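Local coordinates for protein Ispd/ispf bifunctional enzyme (Campylobacter jejuni, PDB 1W55) that catalyses two steps of isoprenoid precursor biosynthesis, transferring the cytidylyl group of CTP to methylerythritol phosphate and forming methylerythritol 2,4-cyclodiphosphate with release of CMP, at residues Met4-Leu9 and Phe91-Asp96; Leu33-Thr38 and Lys65-Ile70; Lys49-Ser54 and Lys81-Leu86. All coordinates share one frame; numbering follows the deposited sequence.

In the fold
Read from the N terminus, the cytidylyltransferase part of the chain illustrates how an alpha/beta sheet is knitted from loops that nest and cross. Strand 4-9 pairs with 50-54 on one edge and, much later in the chain, with 91-96 on the other, so contact 1 closes the widest loop and encloses the other two. Within that loop, helix 33-42 leads into strand 50-54, and strand 68-71 into helix 76-84. Contact 2 brings residues 33-38 against 65-70 and contact 3 brings 49-54 against 81-86; their segments alternate along the chain, and the two loops cross. Contacts 2 and 3 are tied together by the pairing of strands 50-54 and 68-71, and contacts 1 and 3 by that of 4-9 and 50-54.

Contact 1 of 3, residues Met4-Leu9 and Phe91-Asp96; sequences MSLIML and FVMVSD. With C (cytidine-5'-monophosphate), chain D; EDO (1,2-ethanediol), chain F.
Five backbone hydrogen bonds join Ser-5, Ile-7 and Leu-9 to Phe-91, Met-93 and Ser-95, a regular parallel ladder. Ile-7 and Leu-9 give the straightest bonds: Leu-9 N reaches Ser-95 O at 2.8 Å, with 174° at the hydrogen. At the C-terminal end the strands meet bound CMP, whose O3' donates to Leu-9 O over 2.6 Å. Asp-96 OD1 lies 3.4 Å from C4' of the same ribose, while its OD2 accepts from O1 of an ethanediol molecule, probably from the crystallisation liquor, at 2.7 Å. Salt bridges to Arg-76 and Arg-99 engage both carboxylate oxygens of Asp-96, and would be expected to hold that group in place.

The pair belongs to the parallel part of the nucleotide-binding sheet of a GT-A-like cytidylyltransferase, with strand 4-9 flanked on its other edge by strand 50-54. As in many alpha/beta folds, the ligand sits at the C-terminal ends of the strands.

One face carries Met-4, Leu-6, Met-8, Phe-91, Met-93 and Ser-95. Leu-6 has CG anti to the backbone N, and chi2 (68°) sets CD1 3.8 Å from Met-93 CG. On the other face Val-92 CG2 lies 3.8 Å from Ile-7 CD1, and Val-94 CG1 meets Leu-9 CD1 at 3.6 Å. Helix 76-84 covers Ile-7 there through Leu-80, Ala-83 and Leu-84, whereas Leu-41 of helix 33-42 packs on Leu-6, Met-8 and Ser-95.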
loop_
_atom_site.group_PDB
_atom_site.type_symbol
_atom_site.label_atom_id
_atom_site.label_comp_id
_atom_site.label_asym_id
_atom_site.label_seq_id
_atom_site.Cartn_x
_atom_site.Cartn_y
_atom_site.Cartn_z
ATOM N N MET A 4 -28.386 28.827 -7.411
ATOM C CA MET A 4 -28.468 27.565 -8.121
ATOM C C MET A 4 -29.072 26.498 -7.223
ATOM O O MET A 4 -28.748 26.414 -6.033
ATOM C CB MET A 4 -27.065 27.142 -8.553
ATOM C CG MET A 4 -27.017 25.993 -9.551
ATOM S SD MET A 4 -25.400 25.810 -10.291
ATOM C CE MET A 4 -24.342 25.553 -8.838
ATOM N N SER A 5 -29.960 25.694 -7.808
ATOM C CA SER A 5 -30.508 24.502 -7.164
ATOM C C SER A 5 -29.925 23.252 -7.828
ATOM O O SER A 5 -29.231 23.347 -8.835
ATOM C CB SER A 5 -32.035 24.489 -7.252
ATOM O OG SER A 5 -32.601 25.574 -6.542
ATOM N N LEU A 6 -30.191 22.086 -7.242
ATOM C CA LEU A 6 -29.678 20.827 -7.764
ATOM C C LEU A 6 -30.821 19.834 -7.968
ATOM O O LEU A 6 -31.647 19.643 -7.068
ATOM C CB LEU A 6 -28.597 20.238 -6.836
ATOM C CG LEU A 6 -28.041 18.839 -7.172
ATOM C CD1 LEU A 6 -27.236 18.870 -8.463
ATOM C CD2 LEU A 6 -27.199 18.243 -6.027
ATOM N N ILE A 7 -30.879 19.242 -9.165
ATOM C CA ILE A 7 -31.774 18.114 -9.420
ATOM C C ILE A 7 -30.949 16.867 -9.711
ATOM O O ILE A 7 -30.177 16.825 -10.681
ATOM C CB ILE A 7 -32.754 18.393 -10.587
ATOM C CG1 ILE A 7 -33.662 19.597 -10.281
ATOM C CG2 ILE A 7 -33.588 17.138 -10.892
ATOM C CD1 ILE A 7 -34.531 20.036 -11.482
ATOM N N MET A 8 -31.101 15.861 -8.851
ATOM C CA MET A 8 -30.473 14.559 -9.065
ATOM C C MET A 8 -31.488 13.632 -9.716
ATOM O O MET A 8 -32.579 13.419 -9.190
ATOM C CB MET A 8 -29.964 13.963 -7.743
ATOM C CG MET A 8 -28.879 14.785 -7.036
ATOM S SD MET A 8 -27.373 15.065 -8.016
ATOM C CE MET A 8 -26.783 13.364 -8.252
ATOM N N LEU A 9 -31.129 13.082 -10.865
ATOM C CA LEU A 9 -32.057 12.230 -11.601
ATOM C C LEU A 9 -31.813 10.766 -11.239
ATOM O O LEU A 9 -30.803 10.203 -11.615
ATOM C CB LEU A 9 -31.917 12.475 -13.116
ATOM C CG LEU A 9 -32.366 13.868 -13.600
ATOM C CD1 LEU A 9 -31.995 14.075 -15.039
ATOM C CD2 LEU A 9 -33.882 14.091 -13.414
ATOM N N PHE A 91 -30.625 29.483 -11.770
ATOM C CA PHE A 91 -29.863 28.380 -12.341
ATOM C C PHE A 91 -30.229 27.058 -11.696
ATOM O O PHE A 91 -30.663 27.007 -10.535
ATOM C CB PHE A 91 -28.367 28.635 -12.211
ATOM C CG PHE A 91 -27.908 29.862 -12.934
ATOM C CD1 PHE A 91 -27.754 31.072 -12.249
ATOM C CD2 PHE A 91 -27.643 29.821 -14.303
ATOM C CE1 PHE A 91 -27.338 32.225 -12.917
ATOM C CE2 PHE A 91 -27.228 30.965 -14.983
ATOM C CZ PHE A 91 -27.075 32.172 -14.289
ATOM N N VAL A 92 -30.062 25.994 -12.470
ATOM C CA VAL A 92 -30.242 24.644 -11.961
ATOM C C VAL A 92 -29.139 23.729 -12.475
ATOM O O VAL A 92 -28.859 23.672 -13.677
ATOM C CB VAL A 92 -31.663 24.079 -12.270
ATOM C CG1 VAL A 92 -31.903 23.955 -13.769
ATOM C CG2 VAL A 92 -31.886 22.739 -11.558
ATOM N N MET A 93 -28.492 23.035 -11.544
ATOM C CA MET A 93 -27.596 21.943 -11.905
ATOM C C MET A 93 -28.392 20.639 -11.952
ATOM O O MET A 93 -29.169 20.330 -11.040
ATOM C CB MET A 93 -26.440 21.831 -10.912
ATOM C CG MET A 93 -25.440 20.746 -11.271
ATOM S SD MET A 93 -23.934 20.874 -10.311
ATOM C CE MET A 93 -23.021 21.965 -11.382
ATOM N N VAL A 94 -28.192 19.884 -13.024
ATOM C CA VAL A 94 -28.881 18.618 -13.218
ATOM C C VAL A 94 -27.847 17.523 -13.436
ATOM O O VAL A 94 -26.886 17.717 -14.169
ATOM C CB VAL A 94 -29.841 18.668 -14.424
ATOM C CG1 VAL A 94 -30.601 17.340 -14.567
ATOM C CG2 VAL A 94 -30.826 19.831 -14.295
ATOM N N SER A 95 -28.049 16.375 -12.802
ATOM C CA SER A 95 -27.086 15.285 -12.896
ATOM C C SER A 95 -27.718 13.902 -12.781
ATOM O O SER A 95 -28.651 13.702 -12.004
ATOM C CB SER A 95 -25.991 15.456 -11.833
ATOM O OG SER A 95 -24.800 14.776 -12.193
ATOM N N ASP A 96 -27.213 12.960 -13.576
ATOM C CA ASP A 96 -27.528 11.539 -13.416
ATOM C C ASP A 96 -26.919 11.021 -12.106
ATOM O O ASP A 96 -25.739 11.249 -11.866
ATOM C CB ASP A 96 -26.923 10.741 -14.577
ATOM C CG ASP A 96 -27.261 11.324 -15.960
ATOM O OD1 ASP A 96 -28.351 11.906 -16.151
ATOM O OD2 ASP A 96 -26.488 11.220 -16.930
HETATM O OP3 C D . -28.974 6.973 -19.086
HETATM P P C D . -30.464 7.172 -18.950
HETATM O OP1 C D . -31.218 5.872 -18.836
HETATM O OP2 C D . -31.053 8.191 -19.899
HETATM O "O5'" C D . -30.656 7.779 -17.469
HETATM C "C5'" C D . -30.059 9.006 -17.074
HETATM C "C4'" C D . -30.518 9.380 -15.665
HETATM O "O4'" C D . -31.898 9.766 -15.648
HETATM C "C3'" C D . -30.373 8.237 -14.678
HETATM O "O3'" C D . -29.763 8.769 -13.517
HETATM C "C2'" C D . -31.788 7.793 -14.373
HETATM O "O2'" C D . -31.945 7.311 -13.043
HETATM C "C1'" C D . -32.589 9.061 -14.618
HETATM N N1 C D . -33.945 8.742 -15.060
HETATM C C2 C D . -35.026 9.324 -14.377
HETATM O O2 C D . -34.820 10.106 -13.410
HETATM N N3 C D . -36.278 9.030 -14.782
HETATM C C4 C D . -36.505 8.175 -15.817
HETATM N N4 C D . -37.778 7.889 -16.197
HETATM C C5 C D . -35.444 7.589 -16.498
HETATM C C6 C D . -34.151 7.896 -16.093
HETATM C C1 EDO F . -26.944 12.391 -20.253
HETATM O O1 EDO F . -26.627 11.134 -19.673
HETATM C C2 EDO F . -25.705 12.985 -20.887
HETATM O O2 EDO F . -25.105 12.017 -21.717
#

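Contact 2 of 3, residues Leu33-Thr38 and Lys65-Ile70; sequences LWLYAT and KNYEFI
Thr-38 and Tyr-67 mark the nearest approach of the two backbones, at 9.2 Å between their CA atoms, where the helical residues 33-38 pass the turn that leads into strand 68-71; no hydrogen bond spans that gap, and side chains alone bridge it. Tyr-67 carries most of the contact, its ring meeting the tip of Thr-38. The methyl CG2 of Thr-38 makes a CH-pi contact over one face of the phenol ring, 3.8 Å from the ring centroid and 19° off the normal, offset toward the CZ rim. Asn-66 CB lies over the opposite face of the same ring. Leu-35 touches a different part: its CD1 comes in at the edge of the phenol, in the ring plane, 3.7 Å from Tyr-67 CE1, the two side chains crossing at about a right angle.

Thr-38 is held by its own helix. With CG2 anti to the backbone N, OG1 lies beside that nitrogen (chi1 -54°) and donates to Trp-34 O at 2.7 Å. That carbonyl also accepts the helical bond from Thr-38 N, the two donors approaching from opposite faces of its plane. The methyl is thereby left to face the tyrosine.

Trp-34 meets the second ring, Phe-69. Its CH2 is 3.7 Å from Phe-69 CZ, its CZ3 lies at the rim of the phenyl, in the phenyl plane, and the six-membered ring stands at 77° to that plane. Leu-35 CB lies over the centre of one indole face.

Beyond these rings, Met-60 of helix 57-61 packs on Trp-34 and Phe-69. Strand 50-54, the neighbour of 68-71, contributes Ile-50 against Tyr-67 and Val-52 against Phe-69. Helix 33-42, which also touches Met-8, belongs to the beta-alpha-beta crossover between parallel neighbours 4-9 and 50-54 in this alpha/beta cytidylyltransferase fold.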
loop_
_atom_site.group_PDB
_atom_site.type_symbol
_atom_site.label_atom_id
_atom_site.label_comp_id
_atom_site.label_asym_id
_atom_site.label_seq_id
_atom_site.Cartn_x
_atom_site.Cartn_y
_atom_site.Cartn_z
ATOM N N LEU A 33 -26.049 3.967 -3.566
ATOM C CA LEU A 33 -25.374 4.731 -4.625
ATOM C C LEU A 33 -25.999 6.106 -4.851
ATOM O O LEU A 33 -25.277 7.074 -4.998
ATOM C CB LEU A 33 -25.356 3.926 -5.941
ATOM C CG LEU A 33 -24.737 4.587 -7.183
ATOM C CD1 LEU A 33 -23.969 3.567 -8.013
ATOM C CD2 LEU A 33 -25.776 5.331 -8.038
ATOM N N TRP A 34 -27.331 6.182 -4.859
ATOM C CA TRP A 34 -28.055 7.428 -5.156
ATOM C C TRP A 34 -27.758 8.467 -4.090
ATOM O O TRP A 34 -27.619 9.650 -4.382
ATOM C CB TRP A 34 -29.580 7.190 -5.275
ATOM C CG TRP A 34 -30.255 6.805 -3.960
ATOM C CD1 TRP A 34 -30.513 5.539 -3.508
ATOM C CD2 TRP A 34 -30.764 7.695 -2.952
ATOM N NE1 TRP A 34 -31.143 5.587 -2.288
ATOM C CE2 TRP A 34 -31.295 6.898 -1.916
ATOM C CE3 TRP A 34 -30.807 9.089 -2.810
ATOM C CZ2 TRP A 34 -31.850 7.446 -0.756
ATOM C CZ3 TRP A 34 -31.359 9.634 -1.658
ATOM C CH2 TRP A 34 -31.872 8.814 -0.643
ATOM N N LEU A 35 -27.651 8.010 -2.846
ATOM C CA LEU A 35 -27.356 8.899 -1.728
ATOM C C LEU A 35 -25.885 9.316 -1.762
ATOM O O LEU A 35 -25.568 10.491 -1.588
ATOM C CB LEU A 35 -27.746 8.250 -0.393
ATOM C CG LEU A 35 -27.523 9.038 0.904
ATOM C CD1 LEU A 35 -28.267 10.411 0.904
ATOM C CD2 LEU A 35 -27.937 8.175 2.107
ATOM N N TYR A 36 -24.993 8.366 -2.031
ATOM C CA TYR A 36 -23.581 8.698 -2.211
ATOM C C TYR A 36 -23.364 9.784 -3.288
ATOM O O TYR A 36 -22.651 10.758 -3.053
ATOM C CB TYR A 36 -22.768 7.440 -2.540
ATOM C CG TYR A 36 -21.276 7.664 -2.541
ATOM C CD1 TYR A 36 -20.499 7.319 -1.434
ATOM C CD2 TYR A 36 -20.633 8.224 -3.655
ATOM C CE1 TYR A 36 -19.108 7.526 -1.434
ATOM C CE2 TYR A 36 -19.256 8.434 -3.669
ATOM C CZ TYR A 36 -18.500 8.088 -2.557
ATOM O OH TYR A 36 -17.141 8.306 -2.573
ATOM N N ALA A 37 -23.967 9.610 -4.463
ATOM C CA ALA A 37 -23.831 10.593 -5.555
ATOM C C ALA A 37 -24.397 11.968 -5.192
ATOM O O ALA A 37 -23.780 12.998 -5.492
ATOM C CB ALA A 37 -24.485 10.069 -6.841
ATOM N N THR A 38 -25.559 11.982 -4.540
ATOM C CA THR A 38 -26.207 13.225 -4.115
ATOM C C THR A 38 -25.369 13.957 -3.062
ATOM O O THR A 38 -25.158 15.171 -3.164
ATOM C CB THR A 38 -27.641 12.962 -3.597
ATOM O OG1 THR A 38 -28.391 12.238 -4.583
ATOM C CG2 THR A 38 -28.397 14.250 -3.487
ATOM N N LYS A 65 -33.366 13.365 5.475
ATOM C CA LYS A 65 -34.387 14.399 5.575
ATOM C C LYS A 65 -33.954 15.663 4.821
ATOM O O LYS A 65 -34.639 16.686 4.866
ATOM C CB LYS A 65 -34.669 14.715 7.055
ATOM C CG LYS A 65 -33.408 14.823 7.945
ATOM C CD LYS A 65 -33.735 14.630 9.429
ATOM C CE LYS A 65 -33.351 13.237 9.922
ATOM N NZ LYS A 65 -34.474 12.571 10.660
ATOM N N ASN A 66 -32.825 15.577 4.116
ATOM C CA ASN A 66 -32.178 16.742 3.503
ATOM C C ASN A 66 -32.620 17.127 2.091
ATOM O O ASN A 66 -32.251 18.195 1.601
ATOM C CB ASN A 66 -30.654 16.562 3.502
ATOM C CG ASN A 66 -30.052 16.667 4.891
ATOM O OD1 ASN A 66 -30.563 17.393 5.749
ATOM N ND2 ASN A 66 -28.964 15.940 5.121
ATOM N N TYR A 67 -33.386 16.271 1.423
ATOM C CA TYR A 67 -33.733 16.540 0.029
ATOM C C TYR A 67 -35.218 16.495 -0.209
ATOM O O TYR A 67 -35.973 15.907 0.563
ATOM C CB TYR A 67 -33.057 15.543 -0.921
ATOM C CG TYR A 67 -31.625 15.210 -0.585
ATOM C CD1 TYR A 67 -31.231 13.888 -0.403
ATOM C CD2 TYR A 67 -30.665 16.209 -0.454
ATOM C CE1 TYR A 67 -29.922 13.574 -0.101
ATOM C CE2 TYR A 67 -29.351 15.902 -0.144
ATOM C CZ TYR A 67 -28.990 14.581 0.036
ATOM O OH TYR A 67 -27.687 14.258 0.342
ATOM N N GLU A 68 -35.637 17.113 -1.299
ATOM C CA GLU A 68 -37.010 16.953 -1.747
ATOM C C GLU A 68 -37.064 15.816 -2.752
ATOM O O GLU A 68 -36.259 15.752 -3.685
ATOM C CB GLU A 68 -37.541 18.251 -2.341
ATOM C CG GLU A 68 -37.832 19.295 -1.273
ATOM C CD GLU A 68 -38.615 20.482 -1.800
ATOM O OE1 GLU A 68 -38.141 21.620 -1.595
ATOM O OE2 GLU A 68 -39.697 20.275 -2.405
ATOM N N PHE A 69 -38.000 14.904 -2.536
ATOM C CA PHE A 69 -38.191 13.791 -3.444
ATOM C C PHE A 69 -39.429 14.016 -4.290
ATOM O O PHE A 69 -40.431 14.549 -3.809
ATOM C CB PHE A 69 -38.305 12.487 -2.668
ATOM C CG PHE A 69 -37.032 12.085 -1.996
ATOM C CD1 PHE A 69 -36.788 12.448 -0.666
ATOM C CD2 PHE A 69 -36.067 11.358 -2.691
ATOM C CE1 PHE A 69 -35.604 12.084 -0.036
ATOM C CE2 PHE A 69 -34.868 10.990 -2.077
ATOM C CZ PHE A 69 -34.631 11.348 -0.747
ATOM N N ILE A 70 -39.348 13.609 -5.553
ATOM C CA ILE A 70 -40.476 13.692 -6.451
ATOM C C ILE A 70 -40.528 12.439 -7.326
ATOM O O ILE A 70 -39.490 11.912 -7.735
ATOM C CB ILE A 70 -40.396 14.997 -7.287
ATOM C CG1 ILE A 70 -41.744 15.285 -7.959
ATOM C CG2 ILE A 70 -39.236 14.949 -8.299
ATOM C CD1 ILE A 70 -41.981 16.755 -8.224
#

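Contact 3 of 3, residues Lys49-Ser54 and Lys81-Leu86; sequences KIVVTS and KKALEL
Val-51 and Ala-83 form the centre of this strand-to-helix packing, with their CA atoms 6.7 Å apart. The methyl CG1 of Val-51, anti to the backbone N (chi1 -178°), lies 3.7 Å from Ala-83 CB. Thr-53 CG2 lies 3.8 Å from Ala-83 CB, and two inward-pointing residues of the strand, Val-51 and Thr-53, therefore share one small helical side chain. Leu-86 extends the apolar patch: its CD2 is 4.0 Å from Val-51 CG1, where the two side chains cross at a slant.

At the margin, Lys-49 reaches over to Leu-86. Its NZ gives a weak hydrogen bond to Leu-86 O at 3.2 Å, and CE lies equally near that oxygen. The stronger partner of the ammonium is Glu-68, through a salt bridge from the adjacent strand 68-71.

Further out, strand 50-54 is held between strands 4-9 and 68-71 by parallel pairing. Strand 4-9 borders the helix as well, and Ile-70 of strand 68-71 packs on both Val-51 and Leu-86. The helix packs on the sheet face carrying Val-51 and Thr-53.

Thr-53 has a second role at the CMP site. Its OG1 is hydrogen-bonded to Ala-10 N and to O2 of the cytosine, while its methyl is turned to the helix. One residue therefore divides its branches between a bond to the base and core packing, consistent with the packing of helix 76-84 and the placement of the base-contacting hydroxyl being linked.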
loop_
_atom_site.group_PDB
_atom_site.type_symbol
_atom_site.label_atom_id
_atom_site.label_comp_id
_atom_site.label_asym_id
_atom_site.label_seq_id
_atom_site.Cartn_x
_atom_site.Cartn_y
_atom_site.Cartn_z
ATOM N N LYS A 49 -31.946 24.470 -3.147
ATOM C CA LYS A 49 -32.838 23.340 -3.001
ATOM C C LYS A 49 -32.149 22.147 -3.653
ATOM O O LYS A 49 -31.388 22.309 -4.617
ATOM C CB LYS A 49 -34.166 23.645 -3.695
ATOM C CG LYS A 49 -35.326 22.780 -3.245
ATOM C CD LYS A 49 -36.567 23.039 -4.078
ATOM C CE LYS A 49 -37.457 24.094 -3.430
ATOM N NZ LYS A 49 -38.877 23.651 -3.335
ATOM N N ILE A 50 -32.387 20.959 -3.104
ATOM C CA ILE A 50 -31.921 19.717 -3.712
ATOM C C ILE A 50 -33.104 18.781 -3.955
ATOM O O ILE A 50 -33.817 18.396 -3.024
ATOM C CB ILE A 50 -30.807 19.046 -2.861
ATOM C CG1 ILE A 50 -29.633 20.011 -2.690
ATOM C CG2 ILE A 50 -30.322 17.770 -3.532
ATOM C CD1 ILE A 50 -28.724 19.712 -1.510
ATOM N N VAL A 51 -33.316 18.441 -5.220
ATOM C CA VAL A 51 -34.411 17.559 -5.609
ATOM C C VAL A 51 -33.867 16.234 -6.135
ATOM O O VAL A 51 -32.884 16.203 -6.871
ATOM C CB VAL A 51 -35.348 18.239 -6.650
ATOM C CG1 VAL A 51 -36.525 17.322 -7.028
ATOM C CG2 VAL A 51 -35.869 19.577 -6.108
ATOM N N VAL A 52 -34.491 15.142 -5.724
ATOM C CA VAL A 52 -34.156 13.819 -6.241
ATOM C C VAL A 52 -35.408 13.190 -6.847
ATOM O O VAL A 52 -36.423 13.047 -6.172
ATOM C CB VAL A 52 -33.610 12.880 -5.133
ATOM C CG1 VAL A 52 -33.219 11.515 -5.714
ATOM C CG2 VAL A 52 -32.431 13.512 -4.396
ATOM N N THR A 53 -35.336 12.815 -8.120
ATOM C CA THR A 53 -36.445 12.087 -8.725
ATOM C C THR A 53 -36.289 10.615 -8.386
ATOM O O THR A 53 -35.175 10.094 -8.361
ATOM C CB THR A 53 -36.503 12.286 -10.250
ATOM O OG1 THR A 53 -35.376 11.644 -10.855
ATOM C CG2 THR A 53 -36.359 13.756 -10.626
ATOM N N SER A 54 -37.411 9.947 -8.134
ATOM C CA SER A 54 -37.371 8.623 -7.555
ATOM C C SER A 54 -38.566 7.764 -7.976
ATOM O O SER A 54 -39.658 8.276 -8.187
ATOM C CB SER A 54 -37.310 8.739 -6.025
ATOM O OG SER A 54 -37.177 7.455 -5.430
ATOM N N LYS A 81 -38.658 17.432 -15.984
ATOM C CA LYS A 81 -39.704 18.442 -16.121
ATOM C C LYS A 81 -40.525 18.569 -14.842
ATOM O O LYS A 81 -40.820 19.683 -14.388
ATOM C CB LYS A 81 -40.602 18.121 -17.327
ATOM C CG LYS A 81 -41.889 18.940 -17.412
ATOM C CD LYS A 81 -42.688 18.597 -18.668
ATOM C CE LYS A 81 -43.679 19.710 -19.013
ATOM N NZ LYS A 81 -44.143 19.583 -20.425
ATOM N N LYS A 82 -40.888 17.431 -14.255
ATOM C CA LYS A 82 -41.643 17.434 -13.002
ATOM C C LYS A 82 -40.832 18.043 -11.863
ATOM O O LYS A 82 -41.352 18.843 -11.090
ATOM C CB LYS A 82 -42.103 16.025 -12.629
ATOM C CG LYS A 82 -43.107 15.409 -13.603
ATOM C CD LYS A 82 -43.293 13.919 -13.329
ATOM C CE LYS A 82 -44.061 13.685 -12.022
ATOM N NZ LYS A 82 -44.298 12.237 -11.763
ATOM N N ALA A 83 -39.555 17.684 -11.773
ATOM C CA ALA A 83 -38.697 18.208 -10.704
ATOM C C ALA A 83 -38.442 19.707 -10.847
ATOM O O ALA A 83 -38.287 20.408 -9.844
ATOM C CB ALA A 83 -37.383 17.442 -10.645
ATOM N N LEU A 84 -38.385 20.192 -12.087
ATOM C CA LEU A 84 -38.190 21.630 -12.337
ATOM C C LEU A 84 -39.297 22.524 -11.761
ATOM O O LEU A 84 -39.031 23.665 -11.390
ATOM C CB LEU A 84 -38.001 21.920 -13.830
ATOM C CG LEU A 84 -36.640 21.569 -14.438
ATOM C CD1 LEU A 84 -36.742 21.473 -15.948
ATOM C CD2 LEU A 84 -35.570 22.579 -14.035
ATOM N N GLU A 85 -40.521 22.006 -11.665
ATOM C CA GLU A 85 -41.631 22.770 -11.089
ATOM C C GLU A 85 -41.391 23.090 -9.609
ATOM O O GLU A 85 -42.095 23.918 -9.021
ATOM C CB GLU A 85 -42.974 22.053 -11.299
ATOM C CG GLU A 85 -43.465 22.082 -12.743
ATOM C CD GLU A 85 -43.585 23.498 -13.312
ATOM O OE1 GLU A 85 -44.569 24.202 -12.981
ATOM O OE2 GLU A 85 -42.695 23.917 -14.092
ATOM N N LEU A 86 -40.378 22.450 -9.028
ATOM C CA LEU A 86 -39.978 22.703 -7.649
ATOM C C LEU A 86 -38.899 23.802 -7.545
ATOM O O LEU A 86 -38.596 24.287 -6.451
ATOM C CB LEU A 86 -39.494 21.393 -7.003
ATOM C CG LEU A 86 -40.380 20.603 -6.015
ATOM C CD1 LEU A 86 -41.892 20.752 -6.249
ATOM C CD2 LEU A 86 -39.987 19.115 -5.953
#